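Conserved protein (Methanothermobacter thermautotrophicus, PDB 2WNY) is of unknown function but, as a member of an RNA-binding protein family encoded in the archaeal exosome superoperon, probably binds RNA. Local coordinates at residues E70-T73 and E74-G78; R77-M80 and D81-E84; R86-E89 and N90-F94. The protein carries 1 engineered substitution. One frame throughout, in Å; residues are numbered along the deposited sequence.

Interaction 1: E70-T73 and E74-G78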
ATOM      1  N   GLU A  70     -10.839  -5.322   3.799  1.00 33.24           N
ATOM      2  CA  GLU A  70     -12.161  -4.737   4.030  1.00 37.25           C
ATOM      3  C   GLU A  70     -12.208  -3.292   3.493  1.00 36.24           C
ATOM      4  O   GLU A  70     -13.105  -2.930   2.743  1.00 35.40           O
ATOM      5  CB  GLU A  70     -12.463  -4.711   5.523  1.00 37.91           C
ATOM      6  CG  GLU A  70     -13.040  -5.973   6.103  1.00 49.64           C
ATOM      7  CD  GLU A  70     -13.853  -5.668   7.355  1.00 70.03           C
ATOM      8  OE1 GLU A  70     -13.371  -4.879   8.206  1.00 70.79           O
ATOM      9  OE2 GLU A  70     -14.979  -6.201   7.480  1.00 79.93           O
ATOM     10  N   LYS A  71     -11.228  -2.475   3.872  1.00 33.02           N
ATOM     11  CA  LYS A  71     -11.195  -1.078   3.443  1.00 33.49           C
ATOM     12  C   LYS A  71     -10.840  -0.972   1.953  1.00 32.65           C
ATOM     13  O   LYS A  71     -11.438  -0.185   1.208  1.00 32.74           O
ATOM     14  CB  LYS A  71     -10.193  -0.295   4.296  1.00 33.05           C
ATOM     15  CG  LYS A  71      -9.896   1.128   3.827  1.00 37.45           C
ATOM     16  CD  LYS A  71     -11.039   2.080   4.104  1.00 39.21           C
ATOM     17  CE  LYS A  71     -10.571   3.524   3.980  1.00 42.67           C
ATOM     18  NZ  LYS A  71     -11.496   4.414   4.721  1.00 51.57           N
ATOM     19  N   PHE A  72      -9.877  -1.782   1.524  1.00 31.52           N
ATOM     20  CA  PHE A  72      -9.485  -1.837   0.113  1.00 32.59           C
ATOM     21  C   PHE A  72     -10.698  -2.135  -0.772  1.00 33.26           C
ATOM     22  O   PHE A  72     -10.912  -1.478  -1.810  1.00 31.91           O
ATOM     23  CB  PHE A  72      -8.374  -2.886  -0.069  1.00 31.57           C
ATOM     24  CG  PHE A  72      -7.982  -3.141  -1.505  1.00 33.27           C
ATOM     25  CD1 PHE A  72      -6.907  -2.474  -2.075  1.00 31.34           C
ATOM     26  CD2 PHE A  72      -8.667  -4.080  -2.272  1.00 38.81           C
ATOM     27  CE1 PHE A  72      -6.529  -2.717  -3.404  1.00 31.17           C
ATOM     28  CE2 PHE A  72      -8.300  -4.326  -3.598  1.00 42.19           C
ATOM     29  CZ  PHE A  72      -7.227  -3.650  -4.156  1.00 37.75           C
ATOM     30  N   THR A  73     -11.500  -3.115  -0.351  1.00 35.75           N
ATOM     31  CA  THR A  73     -12.741  -3.472  -1.069  1.00 37.90           C
ATOM     32  C   THR A  73     -13.757  -2.320  -1.140  1.00 42.23           C
ATOM     33  O   THR A  73     -14.354  -2.095  -2.197  1.00 44.83           O
ATOM     34  CB  THR A  73     -13.400  -4.755  -0.486  1.00 36.34           C
ATOM     35  OG1 THR A  73     -12.441  -5.815  -0.494  1.00 33.83           O
ATOM     36  CG2 THR A  73     -14.614  -5.189  -1.308  1.00 42.27           C
ATOM     37  N   GLU A  74     -13.962  -1.602  -0.035  1.00 44.13           N
ATOM     38  CA  GLU A  74     -14.903  -0.464  -0.034  1.00 48.42           C
ATOM     39  C   GLU A  74     -14.403   0.627  -0.990  1.00 46.62           C
ATOM     40  O   GLU A  74     -15.161   1.163  -1.800  1.00 48.08           O
ATOM     41  CB  GLU A  74     -15.062   0.144   1.366  1.00 50.15           C
ATOM     42  CG  GLU A  74     -15.510  -0.816   2.450  1.00 57.46           C
ATOM     43  CD  GLU A  74     -15.257  -0.283   3.859  1.00 71.48           C
ATOM     44  OE1 GLU A  74     -14.593   0.771   4.018  1.00 64.37           O
ATOM     45  OE2 GLU A  74     -15.730  -0.932   4.818  1.00 80.48           O
ATOM     46  N   VAL A  75     -13.114   0.928  -0.893  1.00 41.67           N
ATOM     47  CA  VAL A  75     -12.494   1.979  -1.702  1.00 41.21           C
ATOM     48  C   VAL A  75     -12.578   1.647  -3.203  1.00 42.00           C
ATOM     49  O   VAL A  75     -13.010   2.475  -3.995  1.00 42.72           O
ATOM     50  CB  VAL A  75     -11.018   2.238  -1.255  1.00 37.64           C
ATOM     51  CG1 VAL A  75     -10.283   3.169  -2.225  1.00 35.57           C
ATOM     52  CG2 VAL A  75     -10.982   2.819   0.167  1.00 38.17           C
ATOM     53  N   PHE A  76     -12.207   0.422  -3.574  1.00 40.24           N
ATOM     54  CA  PHE A  76     -11.962   0.083  -4.979  1.00 41.95           C
ATOM     55  C   PHE A  76     -13.036  -0.744  -5.701  1.00 47.58           C
ATOM     56  O   PHE A  76     -12.864  -1.102  -6.880  1.00 50.83           O
ATOM     57  CB  PHE A  76     -10.555  -0.524  -5.123  1.00 38.45           C
ATOM     58  CG  PHE A  76      -9.465   0.460  -4.849  1.00 38.64           C
ATOM     59  CD1 PHE A  76      -9.350   1.610  -5.633  1.00 43.92           C
ATOM     60  CD2 PHE A  76      -8.566   0.266  -3.793  1.00 33.84           C
ATOM     61  CE1 PHE A  76      -8.358   2.548  -5.393  1.00 35.41           C
ATOM     62  CE2 PHE A  76      -7.544   1.198  -3.529  1.00 36.27           C
ATOM     63  CZ  PHE A  76      -7.438   2.344  -4.327  1.00 45.31           C
ATOM     64  N   ARG A  77     -14.140  -1.031  -5.002  1.00 48.49           N
ATOM     65  CA  ARG A  77     -15.344  -1.632  -5.595  1.00 52.69           C
ATOM     66  C   ARG A  77     -15.672  -0.845  -6.863  1.00 55.04           C
ATOM     67  O   ARG A  77     -15.774   0.385  -6.809  1.00 55.33           O
ATOM     68  CB  ARG A  77     -16.504  -1.553  -4.583  1.00 55.97           C
ATOM     69  CG  ARG A  77     -17.924  -1.938  -5.074  1.00 64.10           C
ATOM     70  CD  ARG A  77     -18.150  -3.444  -5.168  1.00 77.06           C
ATOM     71  NE  ARG A  77     -17.848  -4.150  -3.920  1.00 83.85           N
ATOM     72  CZ  ARG A  77     -17.834  -5.477  -3.782  1.00 86.98           C
ATOM     73  NH1 ARG A  77     -18.115  -6.273  -4.815  1.00 91.15           N
ATOM     74  NH2 ARG A  77     -17.541  -6.013  -2.603  1.00 77.59           N
ATOM     75  N   GLY A  78     -15.772  -1.548  -7.995  1.00 55.79           N
ATOM     76  CA  GLY A  78     -16.083  -0.944  -9.295  1.00 59.87           C
ATOM     77  C   GLY A  78     -15.023  -0.016  -9.866  1.00 57.79           C
ATOM     78  O   GLY A  78     -15.289   0.743 -10.792  1.00 61.34           O
TER

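Interaction 2: R77-M80 and D81-E84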
ATOM      1  N   ARG A  77     -14.140  -1.031  -5.002  1.00 48.49           N
ATOM      2  CA  ARG A  77     -15.344  -1.632  -5.595  1.00 52.69           C
ATOM      3  C   ARG A  77     -15.672  -0.845  -6.863  1.00 55.04           C
ATOM      4  O   ARG A  77     -15.774   0.385  -6.809  1.00 55.33           O
ATOM      5  CB  ARG A  77     -16.504  -1.553  -4.583  1.00 55.97           C
ATOM      6  CG  ARG A  77     -17.924  -1.938  -5.074  1.00 64.10           C
ATOM      7  CD  ARG A  77     -18.150  -3.444  -5.168  1.00 77.06           C
ATOM      8  NE  ARG A  77     -17.848  -4.150  -3.920  1.00 83.85           N
ATOM      9  CZ  ARG A  77     -17.834  -5.477  -3.782  1.00 86.98           C
ATOM     10  NH1 ARG A  77     -18.115  -6.273  -4.815  1.00 91.15           N
ATOM     11  NH2 ARG A  77     -17.541  -6.013  -2.603  1.00 77.59           N
ATOM     12  N   GLY A  78     -15.772  -1.548  -7.995  1.00 55.79           N
ATOM     13  CA  GLY A  78     -16.083  -0.944  -9.295  1.00 59.87           C
ATOM     14  C   GLY A  78     -15.023  -0.016  -9.866  1.00 57.79           C
ATOM     15  O   GLY A  78     -15.289   0.743 -10.792  1.00 61.34           O
ATOM     16  N   ARG A  79     -13.815  -0.073  -9.317  1.00 52.65           N
ATOM     17  CA  ARG A  79     -12.739   0.778  -9.785  1.00 51.61           C
ATOM     18  C   ARG A  79     -11.565  -0.076 -10.256  1.00 50.78           C
ATOM     19  O   ARG A  79     -10.391   0.312 -10.123  1.00 47.28           O
ATOM     20  CB  ARG A  79     -12.317   1.743  -8.666  1.00 47.87           C
ATOM     21  CG  ARG A  79     -13.323   2.848  -8.398  1.00 52.79           C
ATOM     22  CD  ARG A  79     -12.955   3.666  -7.188  1.00 51.47           C
ATOM     23  NE  ARG A  79     -11.723   4.429  -7.405  1.00 53.08           N
ATOM     24  CZ  ARG A  79     -11.158   5.229  -6.504  1.00 57.36           C
ATOM     25  NH1 ARG A  79     -11.697   5.379  -5.302  1.00 55.63           N
ATOM     26  NH2 ARG A  79     -10.048   5.884  -6.806  1.00 52.99           N
ATOM     27  N   MET A  80     -11.873  -1.246 -10.808  1.00 53.28           N
ATOM     28  CA  MET A  80     -10.819  -2.203 -11.150  1.00 54.99           C
ATOM     29  C   MET A  80      -9.928  -1.658 -12.268  1.00 57.20           C
ATOM     30  O   MET A  80      -8.712  -1.857 -12.251  1.00 57.16           O
ATOM     31  CB  MET A  80     -11.402  -3.578 -11.506  1.00 57.03           C
ATOM     32  CG  MET A  80     -10.359  -4.655 -11.814  1.00 57.75           C
ATOM     33  SD  MET A  80      -9.218  -5.040 -10.458  1.00 53.60           S
ATOM     34  CE  MET A  80      -8.012  -6.033 -11.335  1.00 50.80           C
ATOM     35  N   ASP A  81     -10.532  -0.934 -13.203  1.00 61.58           N
ATOM     36  CA  ASP A  81      -9.803  -0.358 -14.331  1.00 64.98           C
ATOM     37  C   ASP A  81      -8.687   0.619 -13.898  1.00 62.19           C
ATOM     38  O   ASP A  81      -7.763   0.879 -14.666  1.00 63.90           O
ATOM     39  CB  ASP A  81     -10.778   0.304 -15.301  1.00 70.64           C
ATOM     40  CG  ASP A  81     -11.427   1.548 -14.722  1.00 72.51           C
ATOM     41  OD1 ASP A  81     -11.602   1.634 -13.485  1.00 67.58           O
ATOM     42  OD2 ASP A  81     -11.760   2.445 -15.517  1.00 78.91           O
ATOM     43  N   GLU A  82      -8.770   1.132 -12.669  1.00 56.45           N
ATOM     44  CA  GLU A  82      -7.722   1.985 -12.102  1.00 55.58           C
ATOM     45  C   GLU A  82      -6.552   1.180 -11.526  1.00 52.73           C
ATOM     46  O   GLU A  82      -5.515   1.746 -11.177  1.00 52.37           O
ATOM     47  CB  GLU A  82      -8.288   2.889 -11.000  1.00 53.43           C
ATOM     48  CG  GLU A  82      -9.224   3.989 -11.490  1.00 60.12           C
ATOM     49  CD  GLU A  82      -9.730   4.856 -10.353  1.00 63.70           C
ATOM     50  OE1 GLU A  82      -8.897   5.505  -9.673  1.00 62.01           O
ATOM     51  OE2 GLU A  82     -10.962   4.885 -10.136  1.00 64.26           O
ATOM     52  N   LEU A  83      -6.718  -0.134 -11.412  1.00 51.96           N
ATOM     53  CA  LEU A  83      -5.715  -0.971 -10.746  1.00 47.84           C
ATOM     54  C   LEU A  83      -5.067  -1.965 -11.694  1.00 49.30           C
ATOM     55  O   LEU A  83      -3.953  -2.421 -11.448  1.00 46.65           O
ATOM     56  CB  LEU A  83      -6.340  -1.718  -9.559  1.00 45.15           C
ATOM     57  CG  LEU A  83      -6.960  -0.909  -8.410  1.00 46.51           C
ATOM     58  CD1 LEU A  83      -7.510  -1.851  -7.364  1.00 49.32           C
ATOM     59  CD2 LEU A  83      -5.955   0.072  -7.764  1.00 37.43           C
ATOM     60  N   GLU A  84      -5.781  -2.284 -12.776  1.00 53.09           N
ATOM     61  CA  GLU A  84      -5.430  -3.360 -13.705  1.00 56.12           C
ATOM     62  C   GLU A  84      -3.994  -3.321 -14.217  1.00 56.55           C
ATOM     63  O   GLU A  84      -3.384  -4.367 -14.448  1.00 58.07           O
ATOM     64  CB  GLU A  84      -6.399  -3.359 -14.895  1.00 61.56           C
ATOM     65  CG  GLU A  84      -7.801  -3.840 -14.539  1.00 67.15           C
ATOM     66  CD  GLU A  84      -8.765  -3.855 -15.720  1.00 82.22           C
ATOM     67  OE1 GLU A  84      -8.860  -2.841 -16.455  1.00 84.66           O
ATOM     68  OE2 GLU A  84      -9.442  -4.892 -15.894  1.00 84.57           O
TER

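Interaction 3: R86-E89 and N90-F94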
ATOM      1  N   ARG A  86      -1.478  -1.859 -12.622  1.00 46.20           N
ATOM      2  CA  ARG A  86      -0.549  -1.722 -11.502  1.00 42.94           C
ATOM      3  C   ARG A  86      -0.041  -3.070 -10.969  1.00 41.25           C
ATOM      4  O   ARG A  86       0.711  -3.105  -9.997  1.00 39.85           O
ATOM      5  CB  ARG A  86      -1.191  -0.919 -10.371  1.00 39.43           C
ATOM      6  CG  ARG A  86      -1.675   0.469 -10.758  1.00 45.49           C
ATOM      7  CD  ARG A  86      -2.328   1.131  -9.556  1.00 48.22           C
ATOM      8  NE  ARG A  86      -3.308   2.139  -9.941  1.00 56.30           N
ATOM      9  CZ  ARG A  86      -3.221   3.437  -9.662  1.00 53.23           C
ATOM     10  NH1 ARG A  86      -2.192   3.913  -8.978  1.00 48.89           N
ATOM     11  NH2 ARG A  86      -4.177   4.260 -10.070  1.00 55.01           N
ATOM     12  N   PHE A  87      -0.440  -4.169 -11.604  1.00 42.40           N
ATOM     13  CA  PHE A  87       0.019  -5.515 -11.224  1.00 42.84           C
ATOM     14  C   PHE A  87       1.332  -5.838 -11.932  1.00 45.94           C
ATOM     15  O   PHE A  87       1.493  -5.478 -13.098  1.00 48.56           O
ATOM     16  CB  PHE A  87      -1.013  -6.571 -11.651  1.00 44.09           C
ATOM     17  CG  PHE A  87      -2.276  -6.567 -10.837  1.00 39.74           C
ATOM     18  CD1 PHE A  87      -2.452  -7.484  -9.800  1.00 40.00           C
ATOM     19  CD2 PHE A  87      -3.302  -5.660 -11.114  1.00 42.75           C
ATOM     20  CE1 PHE A  87      -3.627  -7.497  -9.048  1.00 37.39           C
ATOM     21  CE2 PHE A  87      -4.482  -5.655 -10.363  1.00 44.50           C
ATOM     22  CZ  PHE A  87      -4.647  -6.578  -9.324  1.00 39.40           C
ATOM     23  N   ASP A  88       2.251  -6.547 -11.270  1.00 44.10           N
ATOM     24  CA  ASP A  88       3.455  -7.024 -11.974  1.00 47.32           C
ATOM     25  C   ASP A  88       3.272  -8.436 -12.558  1.00 49.53           C
ATOM     26  O   ASP A  88       2.177  -9.009 -12.480  1.00 47.09           O
ATOM     27  CB  ASP A  88       4.724  -6.904 -11.107  1.00 44.57           C
ATOM     28  CG  ASP A  88       4.760  -7.900  -9.939  1.00 47.60           C
ATOM     29  OD1 ASP A  88       3.891  -8.792  -9.844  1.00 40.98           O
ATOM     30  OD2 ASP A  88       5.696  -7.791  -9.117  1.00 53.56           O
ATOM     31  N   GLU A  89       4.339  -8.982 -13.148  1.00 53.86           N
ATOM     32  CA  GLU A  89       4.292 -10.315 -13.770  1.00 58.14           C
ATOM     33  C   GLU A  89       4.244 -11.455 -12.737  1.00 56.50           C
ATOM     34  O   GLU A  89       3.998 -12.609 -13.095  1.00 57.71           O
ATOM     35  CB  GLU A  89       5.460 -10.511 -14.759  1.00 62.59           C
ATOM     36  CG  GLU A  89       6.834 -10.016 -14.243  1.00 69.31           C
ATOM     37  CD  GLU A  89       8.032 -10.519 -15.058  1.00 86.87           C
ATOM     38  OE1 GLU A  89       7.861 -11.414 -15.916  1.00 88.85           O
ATOM     39  OE2 GLU A  89       9.157 -10.016 -14.830  1.00 89.88           O
ATOM     40  N   ASN A  90       4.437 -11.118 -11.460  1.00 53.76           N
ATOM     41  CA  ASN A  90       4.603 -12.112 -10.392  1.00 54.66           C
ATOM     42  C   ASN A  90       3.468 -12.232  -9.364  1.00 51.80           C
ATOM     43  O   ASN A  90       3.659 -12.850  -8.316  1.00 52.34           O
ATOM     44  CB  ASN A  90       5.910 -11.848  -9.633  1.00 54.68           C
ATOM     45  CG  ASN A  90       7.133 -12.245 -10.419  1.00 64.66           C
ATOM     46  OD1 ASN A  90       8.062 -11.449 -10.574  1.00 71.57           O
ATOM     47  ND2 ASN A  90       7.150 -13.479 -10.921  1.00 70.35           N
ATOM     48  N   GLY A  91       2.305 -11.645  -9.633  1.00 51.19           N
ATOM     49  CA  GLY A  91       1.192 -11.710  -8.674  1.00 48.59           C
ATOM     50  C   GLY A  91       0.992 -10.466  -7.809  1.00 47.11           C
ATOM     51  O   GLY A  91      -0.063 -10.309  -7.179  1.00 47.64           O
ATOM     52  N   ASN A  92       1.982  -9.571  -7.783  1.00 45.12           N
ATOM     53  CA  ASN A  92       1.935  -8.390  -6.909  1.00 40.99           C
ATOM     54  C   ASN A  92       1.094  -7.249  -7.459  1.00 39.33           C
ATOM     55  O   ASN A  92       1.030  -7.028  -8.670  1.00 41.05           O
ATOM     56  CB  ASN A  92       3.354  -7.897  -6.598  1.00 40.40           C
ATOM     57  CG  ASN A  92       4.217  -8.970  -5.942  1.00 46.42           C
ATOM     58  OD1 ASN A  92       5.248  -9.377  -6.484  1.00 43.87           O
ATOM     59  ND2 ASN A  92       3.787  -9.444  -4.780  1.00 42.03           N
ATOM     60  N   LEU A  93       0.454  -6.519  -6.557  1.00 36.48           N
ATOM     61  CA  LEU A  93      -0.253  -5.298  -6.913  1.00 34.81           C
ATOM     62  C   LEU A  93       0.484  -4.141  -6.263  1.00 34.59           C
ATOM     63  O   LEU A  93       0.599  -4.085  -5.027  1.00 31.64           O
ATOM     64  CB  LEU A  93      -1.706  -5.332  -6.413  1.00 34.55           C
ATOM     65  CG  LEU A  93      -2.508  -4.016  -6.405  1.00 34.98           C
ATOM     66  CD1 LEU A  93      -2.623  -3.399  -7.812  1.00 32.06           C
ATOM     67  CD2 LEU A  93      -3.896  -4.233  -5.820  1.00 36.00           C
ATOM     68  N   PHE A  94       0.969  -3.214  -7.090  1.00 34.25           N
ATOM     69  CA  PHE A  94       1.663  -2.034  -6.574  1.00 35.30           C
ATOM     70  C   PHE A  94       0.728  -0.849  -6.571  1.00 36.36           C
ATOM     71  O   PHE A  94       0.238  -0.415  -7.628  1.00 38.02           O
ATOM     72  CB  PHE A  94       2.872  -1.703  -7.424  1.00 35.90           C
ATOM     73  CG  PHE A  94       3.993  -2.672  -7.279  1.00 39.67           C
ATOM     74  CD1 PHE A  94       5.045  -2.412  -6.404  1.00 37.87           C
ATOM     75  CD2 PHE A  94       4.017  -3.845  -8.027  1.00 33.54           C
ATOM     76  CE1 PHE A  94       6.105  -3.314  -6.277  1.00 40.88           C
ATOM     77  CE2 PHE A  94       5.081  -4.749  -7.909  1.00 42.00           C
ATOM     78  CZ  PHE A  94       6.123  -4.481  -7.040  1.00 40.75           C
TER

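Interaction 1: E70-T73 and E74-G78
Phe72 and Phe76, one helical turn apart, meet ring against ring in the last turns of helix 62-76. Phe76 CB lies against the carbonyl oxygen of Phe72; Phe76 CD2, 3.5 Å from Phe72 O, comes over one face of the Phe72 ring, displaced toward the rim, 3.6 Å from Phe72 CE1. CE2 of Phe76 reaches Phe72 CD1 at 4.0 Å, and Val75 CG1 stands 3.5 Å above the centre of one Phe76 face. The two ring planes are inclined at 57°, an oblique pairing. The Phe72 ring swings toward the following turn because chi1 of 174° sets CG beside the carbonyl carbon. Beneath run the i to i+4 backbone bonds, such as Phe76 N to Phe72 O at 2.9 Å; the last, Arg77 N to Thr73 O, is weak, as the chain leaves helical geometry at Arg77. Beside the rings, Thr73 CG2 lies 3.3 Å from Arg77 NH2, while Thr73 OG1 bonds back to the carbonyl of Met69 and the side chain touches Ile139. Phenylalanine suits the inner face, where Leu95 and Leu140 also pack; the charged Glu70, Glu74 and Arg77 suit exposed positions. The chemistry is that of an amphipathic helix end, held inward by burial of its apolar rings and lengthwise by backbone bonds.

Interaction 2: R77-M80 and D81-E84
Arg79 and Glu82, three residues apart, form a salt bridge, the arginine gripping the carboxylate side-on with one nitrogen to each oxygen. Arg79 NH2 points almost straight at Glu82 OE1, 3.1 Å away with 176° at the hydrogen; this oxygen lies in the guanidinium plane and is met on its syn side. The bond from Arg79 NE to Glu82 OE2 is shorter, 2.9 Å, but more bent, the donor coming from above the carboxylate plane. The two flat groups are turned 31° from each other. A bend at chi3 of Arg79 (66°) brings its NE edge round to the acid, while Glu82 reaches across with an extended chain. Behind the pair, in the loop between helix 62-76 and strand 92-98, the backbone makes a short 3-10 turn: Glu82 N bonds to Arg79 O at 3.1 Å, and Leu83 N to Met80 O at 2.8 Å. These i to i+3 bonds probably help to hold the two side chains at the spacing of the salt bridge. Met80 sends its flexible chain elsewhere: its CG passes 3.8 Å from the CG of Glu84 at about a right angle, and its side chain packs on Val133 and Ile136 of helix 129-139. Leucine suits position 83, buried against Phe72 and Phe76 of helix 62-76. Further out, Arg79 NH1 makes a weak bond to the carbonyl of Val75, and Pro109 touches both members of the salt bridge.

Interaction 3: R86-E89 and N90-F94
Asp88 folds its carboxylate back over the turn that follows it, and OD1 accepts two backbone N-H groups, from Asn90 and Asn92, each at 2.9 Å. Its CG stands between the backbone N and the carbonyl carbon (chi1 70°), which turns the carboxylate toward the Asp88-Gly91 type I beta turn. The two donors approach from opposite faces of the carboxylate plane, so OD1 is held between them. A leucine here would probably leave the N-H groups of Asn90 and Asn92 without this shared acceptor and make the turn less firmly fixed. Gly91 suits the end of the turn because its positive phi would jam a CB against the preceding carbonyl oxygen. The other carboxylate oxygen, OD2, lies 3.3 Å from CE2 at the edge of the Phe94 ring, with the two planes 68° apart. Beyond the turn the chain doubles back, antiparallel, into strand 92-98: Asp88 N bonds to Asn92 O, and Phe94 N to Arg86 O at 2.9 Å, bracketing the single bridge between Phe87 and Leu93. Here Leu93 CG is anti to its backbone N (chi1 166°), and CD1 rests over one face of the Phe87 ring, 4.0 Å from its centroid, in a CH-pi contact. Both are buried, where apolar side chains are well suited. The guanidinium of Arg86 leads away from strand 92-98, NE bonding to the carbonyl of Glu82. Phe87 lies against Ala132, Val133 and Ile136 of helix 129-139, while Leu93 pairs by backbone with Ile120 of the adjoining strand 115-122.

In the fold
The three contacts follow one another along the chain from the end of helix 62-76 to the start of strand 92-98. Phe72, Phe76, Met80, Leu83, Phe87 and Leu93 form their buried side; the Arg79-Glu82 pair is partly exposed, and Asp88 lies in a turn whose Glu89 and Asn90 are exposed. The apolar residues converge: Leu83 CD1 of interaction 2 lies 3.7 Å from Phe72 CZ of interaction 1, Phe72 also reaches Leu93, and Met80 CE lies 3.7 Å from Phe87 CE2 of interaction 3. Helix 129-139 packs on side chains from all three. The polar chemistry changes with place: helical backbone bonds up to the end of helix 62-76, a two-bond salt bridge beside a 3-10 turn, and a carboxylate accepting backbone N-H groups at the turn of 86-94.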